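PDB 6IMP: RTX toxin RtxA from Vibrio vulnificus MO6-24/O, which is a secreted multifunctional toxin whose alpha/beta hydrolase effector domain, described here, probably acts as a hydrolase contributing to virulence. Local coordinates for residues A[45-49]-A[137-143]; A[100-106]-A[129-135]; A[150-154]-A[182-186]. The contacts are given in a common frame with arbitrary orientation. Residues are numbered along the deposited sequence.

Interaction 1 of 3, residues A[45-49]-A[137-143]; sequences DARRK and GYGESDG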
ATOM      1  N   ASP A  45      -7.875 -10.503  13.421  1.00 85.04           N
ATOM      2  CA  ASP A  45      -9.312 -10.172  13.308  1.00 83.33           C
ATOM      3  C   ASP A  45      -9.482  -8.801  12.635  1.00 71.87           C
ATOM      4  O   ASP A  45     -10.124  -8.687  11.591  1.00 70.47           O
ATOM      5  CB  ASP A  45     -10.004 -10.198  14.685  1.00 91.01           C
ATOM      6  CG  ASP A  45     -10.364 -11.620  15.150  1.00 92.51           C
ATOM      7  OD1 ASP A  45     -10.639 -12.492  14.298  1.00 86.08           O
ATOM      8  OD2 ASP A  45     -10.399 -11.851  16.378  1.00 98.11           O
ATOM      9  N   ALA A  46      -8.836  -7.792  13.212  1.00 66.79           N
ATOM     10  CA  ALA A  46      -8.641  -6.467  12.581  1.00 64.46           C
ATOM     11  C   ALA A  46      -8.150  -6.492  11.136  1.00 66.38           C
ATOM     12  O   ALA A  46      -8.579  -5.683  10.316  1.00 68.09           O
ATOM     13  CB  ALA A  46      -7.668  -5.651  13.410  1.00 64.35           C
ATOM     14  N   ARG A  47      -7.175  -7.352  10.865  1.00 69.23           N
ATOM     15  CA  ARG A  47      -6.535  -7.424   9.555  1.00 72.31           C
ATOM     16  C   ARG A  47      -7.492  -7.933   8.494  1.00 70.15           C
ATOM     17  O   ARG A  47      -7.417  -7.524   7.333  1.00 67.67           O
ATOM     18  CB  ARG A  47      -5.319  -8.354   9.605  1.00 72.37           C
ATOM     19  CG  ARG A  47      -4.114  -7.791  10.337  1.00 68.91           C
ATOM     20  CD  ARG A  47      -2.835  -8.377   9.787  1.00 71.87           C
ATOM     21  NE  ARG A  47      -2.874  -9.835   9.735  1.00 68.18           N
ATOM     22  CZ  ARG A  47      -2.546 -10.635  10.738  1.00 76.99           C
ATOM     23  NH1 ARG A  47      -2.181 -10.141  11.921  1.00 84.51           N
ATOM     24  NH2 ARG A  47      -2.613 -11.944  10.568  1.00 81.64           N
ATOM     25  N   ARG A  48      -8.353  -8.861   8.894  1.00 63.64           N
ATOM     26  CA  ARG A  48      -9.204  -9.576   7.957  1.00 68.93           C
ATOM     27  C   ARG A  48     -10.623  -9.010   7.883  1.00 67.25           C
ATOM     28  O   ARG A  48     -11.311  -9.205   6.877  1.00 69.17           O
ATOM     29  CB  ARG A  48      -9.225 -11.071   8.296  1.00 71.26           C
ATOM     30  CG  ARG A  48      -7.875 -11.760   8.087  1.00 74.78           C
ATOM     31  CD  ARG A  48      -8.044 -13.257   7.894  1.00 72.25           C
ATOM     32  NE  ARG A  48      -6.808 -13.974   7.552  1.00 71.88           N
ATOM     33  CZ  ARG A  48      -6.246 -14.009   6.342  1.00 70.90           C
ATOM     34  NH1 ARG A  48      -6.749 -13.302   5.328  1.00 71.85           N
ATOM     35  NH2 ARG A  48      -5.156 -14.739   6.141  1.00 66.75           N
ATOM     36  N   LYS A  49     -11.033  -8.279   8.921  1.00 65.97           N
ATOM     37  CA  LYS A  49     -12.409  -7.785   9.043  1.00 72.08           C
ATOM     38  C   LYS A  49     -12.834  -6.909   7.867  1.00 70.59           C
ATOM     39  O   LYS A  49     -12.078  -6.048   7.406  1.00 62.95           O
ATOM     40  CB  LYS A  49     -12.579  -6.999  10.336  1.00 74.12           C
ATOM     41  CG  LYS A  49     -13.970  -6.424  10.545  1.00 85.33           C
ATOM     42  CD  LYS A  49     -14.172  -6.011  12.002  1.00 96.50           C
ATOM     43  CE  LYS A  49     -15.627  -5.708  12.323  1.00102.89           C
ATOM     44  NZ  LYS A  49     -16.497  -6.915  12.208  1.00112.59           N
ATOM     45  N   GLY A 137      -2.322 -12.160   4.572  1.00 60.49           N
ATOM     46  CA  GLY A 137      -2.679 -12.049   5.991  1.00 67.17           C
ATOM     47  C   GLY A 137      -3.712 -10.975   6.263  1.00 70.40           C
ATOM     48  O   GLY A 137      -4.155 -10.800   7.405  1.00 62.69           O
ATOM     49  N   TYR A 138      -4.114 -10.281   5.199  1.00 71.91           N
ATOM     50  CA  TYR A 138      -5.017  -9.156   5.285  1.00 68.79           C
ATOM     51  C   TYR A 138      -6.254  -9.473   4.483  1.00 75.29           C
ATOM     52  O   TYR A 138      -6.172 -10.092   3.417  1.00 64.71           O
ATOM     53  CB  TYR A 138      -4.352  -7.914   4.715  1.00 68.26           C
ATOM     54  CG  TYR A 138      -3.417  -7.239   5.683  1.00 66.58           C
ATOM     55  CD1 TYR A 138      -3.909  -6.385   6.660  1.00 62.59           C
ATOM     56  CD2 TYR A 138      -2.042  -7.437   5.614  1.00 60.63           C
ATOM     57  CE1 TYR A 138      -3.060  -5.732   7.533  1.00 62.56           C
ATOM     58  CE2 TYR A 138      -1.182  -6.791   6.489  1.00 61.51           C
ATOM     59  CZ  TYR A 138      -1.695  -5.940   7.450  1.00 63.36           C
ATOM     60  OH  TYR A 138      -0.851  -5.301   8.344  1.00 66.67           O
ATOM     61  N   GLY A 139      -7.396  -9.007   4.987  1.00 81.46           N
ATOM     62  CA  GLY A 139      -8.710  -9.324   4.420  1.00 70.76           C
ATOM     63  C   GLY A 139      -8.934 -10.815   4.254  1.00 71.94           C
ATOM     64  O   GLY A 139      -8.974 -11.558   5.236  1.00 67.83           O
ATOM     65  N   GLU A 140      -9.066 -11.251   3.003  1.00 75.38           N
ATOM     66  CA  GLU A 140      -9.340 -12.657   2.684  1.00 79.06           C
ATOM     67  C   GLU A 140      -8.137 -13.337   2.001  1.00 75.65           C
ATOM     68  O   GLU A 140      -8.255 -14.445   1.483  1.00 73.23           O
ATOM     69  CB  GLU A 140     -10.601 -12.765   1.801  1.00 86.54           C
ATOM     70  CG  GLU A 140     -11.897 -13.058   2.555  1.00 94.23           C
ATOM     71  CD  GLU A 140     -13.055 -13.429   1.621  1.00103.90           C
ATOM     72  OE1 GLU A 140     -13.182 -12.815   0.537  1.00 94.93           O
ATOM     73  OE2 GLU A 140     -13.843 -14.338   1.971  1.00110.14           O
ATOM     74  N   SER A 141      -6.979 -12.684   2.016  1.00 74.00           N
ATOM     75  CA  SER A 141      -5.791 -13.235   1.369  1.00 71.77           C
ATOM     76  C   SER A 141      -5.134 -14.237   2.295  1.00 67.82           C
ATOM     77  O   SER A 141      -5.176 -14.074   3.515  1.00 63.52           O
ATOM     78  CB  SER A 141      -4.810 -12.117   1.005  1.00 72.27           C
ATOM     79  OG  SER A 141      -5.371 -11.249   0.026  1.00 69.55           O
ATOM     80  N   ASP A 142      -4.527 -15.271   1.718  1.00 69.04           N
ATOM     81  CA  ASP A 142      -3.915 -16.332   2.519  1.00 72.81           C
ATOM     82  C   ASP A 142      -2.589 -15.901   3.074  1.00 70.60           C
ATOM     83  O   ASP A 142      -1.861 -15.146   2.438  1.00 64.66           O
ATOM     84  CB  ASP A 142      -3.659 -17.580   1.693  1.00 75.51           C
ATOM     85  CG  ASP A 142      -4.915 -18.315   1.351  1.00 78.75           C
ATOM     86  OD1 ASP A 142      -5.722 -18.605   2.268  1.00 77.41           O
ATOM     87  OD2 ASP A 142      -5.075 -18.627   0.154  1.00 73.27           O
ATOM     88  N   GLY A 143      -2.254 -16.467   4.226  1.00 70.64           N
ATOM     89  CA  GLY A 143      -0.903 -16.436   4.745  1.00 71.92           C
ATOM     90  C   GLY A 143      -0.747 -15.450   5.871  1.00 72.07           C
ATOM     91  O   GLY A 143      -1.717 -15.087   6.537  1.00 75.52           O
TER

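Interaction 2 of 3, residues A[100-106]-A[129-135]; sequences KVVLFLH and DMLAVNL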
ATOM      1  N   LYS A 100      -4.418   5.935 -16.350  1.00113.23           N
ATOM      2  CA  LYS A 100      -5.583   5.064 -16.552  1.00110.93           C
ATOM      3  C   LYS A 100      -5.877   4.160 -15.336  1.00108.44           C
ATOM      4  O   LYS A 100      -7.052   3.897 -15.031  1.00 94.54           O
ATOM      5  CB  LYS A 100      -5.410   4.220 -17.833  1.00105.43           C
ATOM      6  CG  LYS A 100      -6.629   4.192 -18.757  1.00107.11           C
ATOM      7  CD  LYS A 100      -7.665   3.155 -18.339  1.00110.27           C
ATOM      8  CE  LYS A 100      -7.240   1.738 -18.706  1.00105.39           C
ATOM      9  NZ  LYS A 100      -8.382   0.779 -18.669  1.00105.00           N
ATOM     10  N   VAL A 101      -4.828   3.672 -14.655  1.00105.08           N
ATOM     11  CA  VAL A 101      -5.019   2.757 -13.499  1.00 97.76           C
ATOM     12  C   VAL A 101      -4.128   2.985 -12.260  1.00 83.06           C
ATOM     13  O   VAL A 101      -2.902   3.113 -12.351  1.00 67.86           O
ATOM     14  CB  VAL A 101      -4.915   1.275 -13.920  1.00100.82           C
ATOM     15  CG1 VAL A 101      -5.240   0.362 -12.741  1.00 99.55           C
ATOM     16  CG2 VAL A 101      -5.868   0.983 -15.073  1.00100.01           C
ATOM     17  N   VAL A 102      -4.776   2.963 -11.094  1.00 84.97           N
ATOM     18  CA  VAL A 102      -4.085   2.950  -9.806  1.00 88.80           C
ATOM     19  C   VAL A 102      -3.873   1.534  -9.264  1.00 79.76           C
ATOM     20  O   VAL A 102      -4.823   0.751  -9.101  1.00 74.52           O
ATOM     21  CB  VAL A 102      -4.853   3.755  -8.750  1.00 96.19           C
ATOM     22  CG1 VAL A 102      -4.145   3.690  -7.396  1.00100.33           C
ATOM     23  CG2 VAL A 102      -4.997   5.196  -9.201  1.00103.93           C
ATOM     24  N   LEU A 103      -2.620   1.237  -8.945  1.00 67.31           N
ATOM     25  CA  LEU A 103      -2.304   0.125  -8.074  1.00 67.13           C
ATOM     26  C   LEU A 103      -2.283   0.603  -6.618  1.00 60.21           C
ATOM     27  O   LEU A 103      -1.295   1.177  -6.145  1.00 52.65           O
ATOM     28  CB  LEU A 103      -0.967  -0.478  -8.480  1.00 70.17           C
ATOM     29  CG  LEU A 103      -0.757  -1.937  -8.100  1.00 75.11           C
ATOM     30  CD1 LEU A 103       0.441  -2.456  -8.879  1.00 79.78           C
ATOM     31  CD2 LEU A 103      -0.548  -2.115  -6.595  1.00 79.59           C
ATOM     32  N   PHE A 104      -3.390   0.380  -5.921  1.00 56.51           N
ATOM     33  CA  PHE A 104      -3.486   0.749  -4.509  1.00 64.12           C
ATOM     34  C   PHE A 104      -2.804  -0.277  -3.619  1.00 60.04           C
ATOM     35  O   PHE A 104      -3.181  -1.464  -3.614  1.00 64.43           O
ATOM     36  CB  PHE A 104      -4.951   0.894  -4.060  1.00 64.40           C
ATOM     37  CG  PHE A 104      -5.096   1.388  -2.637  1.00 61.48           C
ATOM     38  CD1 PHE A 104      -4.534   2.601  -2.251  1.00 58.33           C
ATOM     39  CD2 PHE A 104      -5.730   0.619  -1.677  1.00 60.23           C
ATOM     40  CE1 PHE A 104      -4.622   3.043  -0.946  1.00 59.24           C
ATOM     41  CE2 PHE A 104      -5.831   1.062  -0.366  1.00 59.57           C
ATOM     42  CZ  PHE A 104      -5.274   2.274   0.000  1.00 60.47           C
ATOM     43  N   LEU A 105      -1.847   0.176  -2.821  1.00 51.48           N
ATOM     44  CA  LEU A 105      -1.288  -0.699  -1.785  1.00 58.55           C
ATOM     45  C   LEU A 105      -1.743  -0.253  -0.416  1.00 54.12           C
ATOM     46  O   LEU A 105      -1.276   0.752   0.092  1.00 49.33           O
ATOM     47  CB  LEU A 105       0.238  -0.754  -1.851  1.00 58.24           C
ATOM     48  CG  LEU A 105       0.799  -1.546  -3.048  1.00 63.65           C
ATOM     49  CD1 LEU A 105       2.254  -1.163  -3.290  1.00 69.53           C
ATOM     50  CD2 LEU A 105       0.676  -3.052  -2.865  1.00 58.63           C
ATOM     51  N   HIS A 106      -2.657  -1.010   0.181  1.00 58.95           N
ATOM     52  CA  HIS A 106      -3.092  -0.714   1.537  1.00 62.14           C
ATOM     53  C   HIS A 106      -1.937  -0.796   2.514  1.00 59.03           C
ATOM     54  O   HIS A 106      -0.865  -1.276   2.181  1.00 57.84           O
ATOM     55  CB  HIS A 106      -4.184  -1.669   1.972  1.00 64.08           C
ATOM     56  CG  HIS A 106      -3.687  -3.018   2.373  1.00 66.32           C
ATOM     57  ND1 HIS A 106      -3.238  -3.290   3.645  1.00 71.43           N
ATOM     58  CD2 HIS A 106      -3.648  -4.191   1.699  1.00 69.56           C
ATOM     59  CE1 HIS A 106      -2.925  -4.572   3.733  1.00 72.48           C
ATOM     60  NE2 HIS A 106      -3.167  -5.142   2.566  1.00 63.50           N
ATOM     61  N   ASP A 129      -9.381   3.462 -13.182  1.00101.82           N
ATOM     62  CA  ASP A 129      -9.569   2.164 -12.511  1.00 97.19           C
ATOM     63  C   ASP A 129      -8.631   2.070 -11.323  1.00 90.30           C
ATOM     64  O   ASP A 129      -7.502   2.556 -11.376  1.00 86.43           O
ATOM     65  CB  ASP A 129      -9.286   0.975 -13.443  1.00102.50           C
ATOM     66  CG  ASP A 129     -10.023   1.062 -14.759  1.00100.85           C
ATOM     67  OD1 ASP A 129     -11.254   1.214 -14.739  1.00101.58           O
ATOM     68  OD2 ASP A 129      -9.368   0.961 -15.818  1.00100.18           O
ATOM     69  N   MET A 130      -9.083   1.410 -10.265  1.00 86.14           N
ATOM     70  CA  MET A 130      -8.242   1.188  -9.096  1.00 81.66           C
ATOM     71  C   MET A 130      -8.194  -0.289  -8.735  1.00 82.81           C
ATOM     72  O   MET A 130      -9.245  -0.900  -8.479  1.00 78.42           O
ATOM     73  CB  MET A 130      -8.767   1.987  -7.922  1.00 70.80           C
ATOM     74  CG  MET A 130      -7.754   2.152  -6.817  1.00 70.44           C
ATOM     75  SD  MET A 130      -8.547   2.517  -5.254  1.00 69.91           S
ATOM     76  CE  MET A 130      -7.310   3.597  -4.561  1.00 79.12           C
ATOM     77  N   LEU A 131      -6.978  -0.855  -8.732  1.00 80.07           N
ATOM     78  CA  LEU A 131      -6.745  -2.222  -8.214  1.00 82.56           C
ATOM     79  C   LEU A 131      -6.536  -2.202  -6.710  1.00 72.41           C
ATOM     80  O   LEU A 131      -5.645  -1.516  -6.216  1.00 73.62           O
ATOM     81  CB  LEU A 131      -5.529  -2.891  -8.876  1.00 81.57           C
ATOM     82  CG  LEU A 131      -5.142  -4.257  -8.262  1.00 83.91           C
ATOM     83  CD1 LEU A 131      -6.258  -5.268  -8.463  1.00 84.73           C
ATOM     84  CD2 LEU A 131      -3.825  -4.817  -8.799  1.00 86.13           C
ATOM     85  N   ALA A 132      -7.328  -2.999  -5.999  1.00 67.44           N
ATOM     86  CA  ALA A 132      -7.344  -2.976  -4.535  1.00 72.49           C
ATOM     87  C   ALA A 132      -7.351  -4.377  -3.940  1.00 71.07           C
ATOM     88  O   ALA A 132      -8.420  -4.949  -3.665  1.00 60.88           O
ATOM     89  CB  ALA A 132      -8.541  -2.190  -4.040  1.00 75.79           C
ATOM     90  N   VAL A 133      -6.145  -4.887  -3.693  1.00 72.04           N
ATOM     91  CA  VAL A 133      -5.920  -6.279  -3.291  1.00 72.17           C
ATOM     92  C   VAL A 133      -5.198  -6.351  -1.948  1.00 67.12           C
ATOM     93  O   VAL A 133      -4.217  -5.635  -1.711  1.00 66.06           O
ATOM     94  CB  VAL A 133      -5.095  -7.015  -4.355  1.00 75.60           C
ATOM     95  CG1 VAL A 133      -4.761  -8.430  -3.916  1.00 77.67           C
ATOM     96  CG2 VAL A 133      -5.863  -7.033  -5.661  1.00 76.94           C
ATOM     97  N   ASN A 134      -5.711  -7.207  -1.067  1.00 64.80           N
ATOM     98  CA  ASN A 134      -5.061  -7.493   0.212  1.00 64.61           C
ATOM     99  C   ASN A 134      -3.709  -8.183   0.030  1.00 65.38           C
ATOM    100  O   ASN A 134      -3.590  -9.186  -0.667  1.00 64.75           O
ATOM    101  CB  ASN A 134      -5.937  -8.408   1.065  1.00 62.23           C
ATOM    102  CG  ASN A 134      -7.079  -7.684   1.722  1.00 59.14           C
ATOM    103  OD1 ASN A 134      -6.879  -6.785   2.533  1.00 64.40           O
ATOM    104  ND2 ASN A 134      -8.289  -8.098   1.406  1.00 61.38           N
ATOM    105  N   LEU A 135      -2.716  -7.682   0.741  1.00 67.29           N
ATOM    106  CA  LEU A 135      -1.470  -8.402   0.960  1.00 65.02           C
ATOM    107  C   LEU A 135      -1.745  -9.651   1.784  1.00 65.02           C
ATOM    108  O   LEU A 135      -2.779  -9.740   2.460  1.00 63.25           O
ATOM    109  CB  LEU A 135      -0.503  -7.511   1.716  1.00 65.97           C
ATOM    110  CG  LEU A 135      -0.263  -6.164   1.039  1.00 67.93           C
ATOM    111  CD1 LEU A 135       0.261  -5.142   2.030  1.00 69.40           C
ATOM    112  CD2 LEU A 135       0.692  -6.351  -0.127  1.00 71.78           C
TER
HETATM  113  O   HOH W   1      -3.990  -4.033  -4.930  1.00 53.64           O

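Interaction 3 of 3, residues A[150-154]-A[182-186]; sequences LYQDA and PIAAD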
ATOM      1  N   LEU A 150       5.341  -9.136   1.780  1.00 60.10           N
ATOM      2  CA  LEU A 150       4.486  -8.048   1.310  1.00 57.84           C
ATOM      3  C   LEU A 150       5.022  -7.423   0.033  1.00 57.13           C
ATOM      4  O   LEU A 150       4.250  -7.060  -0.857  1.00 58.62           O
ATOM      5  CB  LEU A 150       4.325  -6.987   2.391  1.00 61.80           C
ATOM      6  CG  LEU A 150       3.713  -7.456   3.719  1.00 63.09           C
ATOM      7  CD1 LEU A 150       3.321  -6.264   4.577  1.00 62.64           C
ATOM      8  CD2 LEU A 150       2.507  -8.345   3.504  1.00 62.32           C
ATOM      9  N   TYR A 151       6.343  -7.310  -0.066  1.00 57.37           N
ATOM     10  CA  TYR A 151       6.970  -6.778  -1.284  1.00 59.03           C
ATOM     11  C   TYR A 151       6.697  -7.679  -2.469  1.00 59.28           C
ATOM     12  O   TYR A 151       6.489  -7.212  -3.578  1.00 68.31           O
ATOM     13  CB  TYR A 151       8.483  -6.636  -1.125  1.00 56.86           C
ATOM     14  CG  TYR A 151       8.962  -5.642  -0.070  1.00 56.15           C
ATOM     15  CD1 TYR A 151       8.264  -4.469   0.208  1.00 58.97           C
ATOM     16  CD2 TYR A 151      10.150  -5.870   0.614  1.00 54.42           C
ATOM     17  CE1 TYR A 151       8.733  -3.573   1.161  1.00 64.97           C
ATOM     18  CE2 TYR A 151      10.619  -4.982   1.557  1.00 58.35           C
ATOM     19  CZ  TYR A 151       9.911  -3.841   1.831  1.00 61.54           C
ATOM     20  OH  TYR A 151      10.396  -2.957   2.769  1.00 66.56           O
ATOM     21  N   GLN A 152       6.720  -8.977  -2.227  1.00 68.36           N
ATOM     22  CA  GLN A 152       6.424  -9.955  -3.269  1.00 76.63           C
ATOM     23  C   GLN A 152       4.979  -9.858  -3.747  1.00 76.00           C
ATOM     24  O   GLN A 152       4.718  -9.736  -4.953  1.00 74.86           O
ATOM     25  CB  GLN A 152       6.739 -11.366  -2.774  1.00 75.59           C
ATOM     26  CG  GLN A 152       8.210 -11.719  -2.926  1.00 74.99           C
ATOM     27  CD  GLN A 152       8.591 -12.004  -4.368  1.00 83.04           C
ATOM     28  OE1 GLN A 152       7.747 -12.405  -5.197  1.00 79.44           O
ATOM     29  NE2 GLN A 152       9.865 -11.804  -4.684  1.00 81.48           N
ATOM     30  N   ASP A 153       4.053  -9.845  -2.789  1.00 69.14           N
ATOM     31  CA  ASP A 153       2.627  -9.705  -3.085  1.00 61.65           C
ATOM     32  C   ASP A 153       2.355  -8.440  -3.906  1.00 63.57           C
ATOM     33  O   ASP A 153       1.479  -8.422  -4.764  1.00 65.17           O
ATOM     34  CB  ASP A 153       1.820  -9.683  -1.789  1.00 61.70           C
ATOM     35  CG  ASP A 153       1.932 -10.985  -1.002  1.00 62.92           C
ATOM     36  OD1 ASP A 153       2.381 -12.001  -1.575  1.00 69.72           O
ATOM     37  OD2 ASP A 153       1.571 -10.989   0.196  1.00 56.01           O
ATOM     38  N   ALA A 154       3.145  -7.398  -3.671  1.00 65.54           N
ATOM     39  CA  ALA A 154       3.074  -6.197  -4.483  1.00 69.95           C
ATOM     40  C   ALA A 154       3.327  -6.490  -5.966  1.00 73.35           C
ATOM     41  O   ALA A 154       2.725  -5.877  -6.845  1.00 80.14           O
ATOM     42  CB  ALA A 154       4.062  -5.171  -3.971  1.00 72.69           C
ATOM     43  N   PRO A 182       6.339   2.540   1.856  1.00 63.04           N
ATOM     44  CA  PRO A 182       7.606   1.852   1.584  1.00 63.60           C
ATOM     45  C   PRO A 182       7.457   0.618   0.683  1.00 70.34           C
ATOM     46  O   PRO A 182       8.359   0.311  -0.098  1.00 70.05           O
ATOM     47  CB  PRO A 182       8.081   1.426   2.977  1.00 62.54           C
ATOM     48  CG  PRO A 182       6.840   1.383   3.805  1.00 63.63           C
ATOM     49  CD  PRO A 182       5.986   2.486   3.285  1.00 60.80           C
ATOM     50  N   ILE A 183       6.337  -0.089   0.793  1.00 68.35           N
ATOM     51  CA  ILE A 183       6.101  -1.233  -0.086  1.00 68.91           C
ATOM     52  C   ILE A 183       6.017  -0.762  -1.532  1.00 72.43           C
ATOM     53  O   ILE A 183       6.655  -1.327  -2.426  1.00 68.67           O
ATOM     54  CB  ILE A 183       4.811  -1.985   0.263  1.00 59.25           C
ATOM     55  CG1 ILE A 183       4.922  -2.595   1.661  1.00 59.75           C
ATOM     56  CG2 ILE A 183       4.566  -3.085  -0.758  1.00 58.72           C
ATOM     57  CD1 ILE A 183       3.591  -3.008   2.257  1.00 57.66           C
ATOM     58  N   ALA A 184       5.194   0.257  -1.744  1.00 71.57           N
ATOM     59  CA  ALA A 184       5.030   0.867  -3.050  1.00 64.38           C
ATOM     60  C   ALA A 184       6.383   1.316  -3.610  1.00 67.06           C
ATOM     61  O   ALA A 184       6.645   1.198  -4.806  1.00 68.22           O
ATOM     62  CB  ALA A 184       4.072   2.039  -2.951  1.00 57.57           C
ATOM     63  N   ALA A 185       7.246   1.817  -2.736  1.00 70.91           N
ATOM     64  CA  ALA A 185       8.583   2.220  -3.151  1.00 74.68           C
ATOM     65  C   ALA A 185       9.354   1.040  -3.723  1.00 70.58           C
ATOM     66  O   ALA A 185       9.925   1.161  -4.794  1.00 84.37           O
ATOM     67  CB  ALA A 185       9.352   2.865  -2.004  1.00 73.52           C
ATOM     68  N   ASP A 186       9.334  -0.107  -3.044  1.00 71.77           N
ATOM     69  CA  ASP A 186      10.032  -1.298  -3.559  1.00 77.07           C
ATOM     70  C   ASP A 186       9.457  -1.767  -4.908  1.00 69.22           C
ATOM     71  O   ASP A 186      10.215  -2.110  -5.823  1.00 65.96           O
ATOM     72  CB  ASP A 186      10.036  -2.452  -2.545  1.00 82.31           C
ATOM     73  CG  ASP A 186      11.179  -3.457  -2.793  1.00 93.05           C
ATOM     74  OD1 ASP A 186      11.572  -3.677  -3.963  1.00105.50           O
ATOM     75  OD2 ASP A 186      11.693  -4.023  -1.807  1.00 93.57           O
TER

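Interaction 1 of 3, residues A[45-49]-A[137-143]
Two neighbouring arginines at the C-terminal end of helix 44-48 send their side chains into the loop 137-143 and take up its backbone carbonyls. Both start with chi1 m and chi2 t, then part at chi3. Arg47 bends (chi3 m), so that NE donates to Gly137 O at 2.8 Å while its NH1 bonds Gly42 O. Arg48 stays extended (chi3 t), and its NH1 reaches Gly139 O (2.8 Å) and Ser141 O (2.5 Å), with NH2 also on Ser141 O (2.7 Å). The loop follows strand 129-133 of the alpha/beta hydrolase fold, and its type II' turn, Tyr138 to Ser141, brings Gly139 O and Ser141 O to the edge of the Arg48 guanidinium. Gly139 sits in the turn at positive phi, which suits glycine, and donates from N to Arg47 O (2.8 Å). Tyr138, chi1 m, turns a ring face to the bent arginine, with Arg47 CD 3.7 Å from the Tyr138 ring centroid in a CH-pi contact; its OH bonds Tyr41 O. The CA atoms of Arg48 and Gly139 come within 3.6 Å.

Interaction 2 of 3, residues A[100-106]-A[129-135]
Asp129, His106 and Phe104 bury the most surface in this pairing of two strands. Asp129 starts the register: its N donates to Lys100 O (3.0 Å), its O accepts from Val102 N (2.8 Å), and its OD2 forms a salt bridge with Lys100 NZ (3.0 Å). The parallel hydrogen bonding continues through Leu131 N to Val102 O (2.7 Å) and Phe104 N to Leu131 O (3.0 Å). These are the two strands of a beta-alpha-beta crossover through helix 112-124, in the interior of the central sheet of the alpha/beta hydrolase fold. Phe104 lies on the sheet face that also carries Val102 and Met130; its CB meets Met130 CE at 3.6 Å, and the sulfur adds an oblique Met-aromatic contact. Farther on the strands splay, and water 1 bridges the gap, donating to Phe104 O (3.0 Å) and accepting from Val133 N (2.6 Å). His106, chi1 p, spans the widened end with its ring: NE2 accepts from Leu135 N at 3.2 Å, and Leu135 CD1 sits over the ring face, 3.8 Å from the His106 ring centroid.

Interaction 3 of 3, residues A[150-154]-A[182-186]
This is a buried helix-helix packing contact within the alpha/beta hydrolase fold, joining helix 147-164 to helix 180-192, which begins at a GxSxG sequence consistent with the nucleophile elbow of this family. The two short segments cross at -56°, with their axes 9.1 Å apart at closest approach. Their nearest CA atoms, those of Tyr151 and Ile183, are 5.7 Å apart, and these two residues bury most of the surface.

Ile183 fits between three residues of the facing helix. Its CD1 meets Leu150 CD1 at 4.0 Å, its CG2 lies 3.9 Å from Ala154 CB, and its CG1 is 4.0 Å from Tyr151 CE1. Leu150 and Ala154 are one helical turn apart, so that the isoleucine packs across a single turn, where the small Ala154 leaves room for it. Both Ile183 and Ala154 also touch Leu105 of strand 101-105, which places the contact against the central sheet.

Tyr151 reaches across to helix 180-192 with its ring. The ring edge meets the backbone of Ile183, with Tyr151 CE1 3.7 Å from Ile183 CA, and the phenolic OH bonds Glu147 and Asn242. Asp186, one turn after Pro182, lies over a face of the same ring: its CB makes a CH-pi contact 4.2 Å from the Tyr151 ring centroid, and Asp186 OD2 approaches Tyr151 CD2 to 3.4 Å.

Along the chain, interaction 2 is nested in the loop that interaction 1 closes, and interaction 3 follows both. Interaction 2 lies within the central sheet. Its centre is about 16 Å from that of interaction 1 and about 12 Å from that of interaction 3. The loop after strand 129-133 leads through 137-143 into helix 147-164, so one continuous run of chain serves all three contacts. Interactions 1 and 2 meet where Tyr138 packs on His106; interactions 2 and 3 meet where Leu105 and Leu135 pack against the helices. Interactions 1 and 3, centres about 17 Å apart, do not touch. Together they tie helix 44-48, the sheet and the helix of the probable nucleophile elbow into one domain.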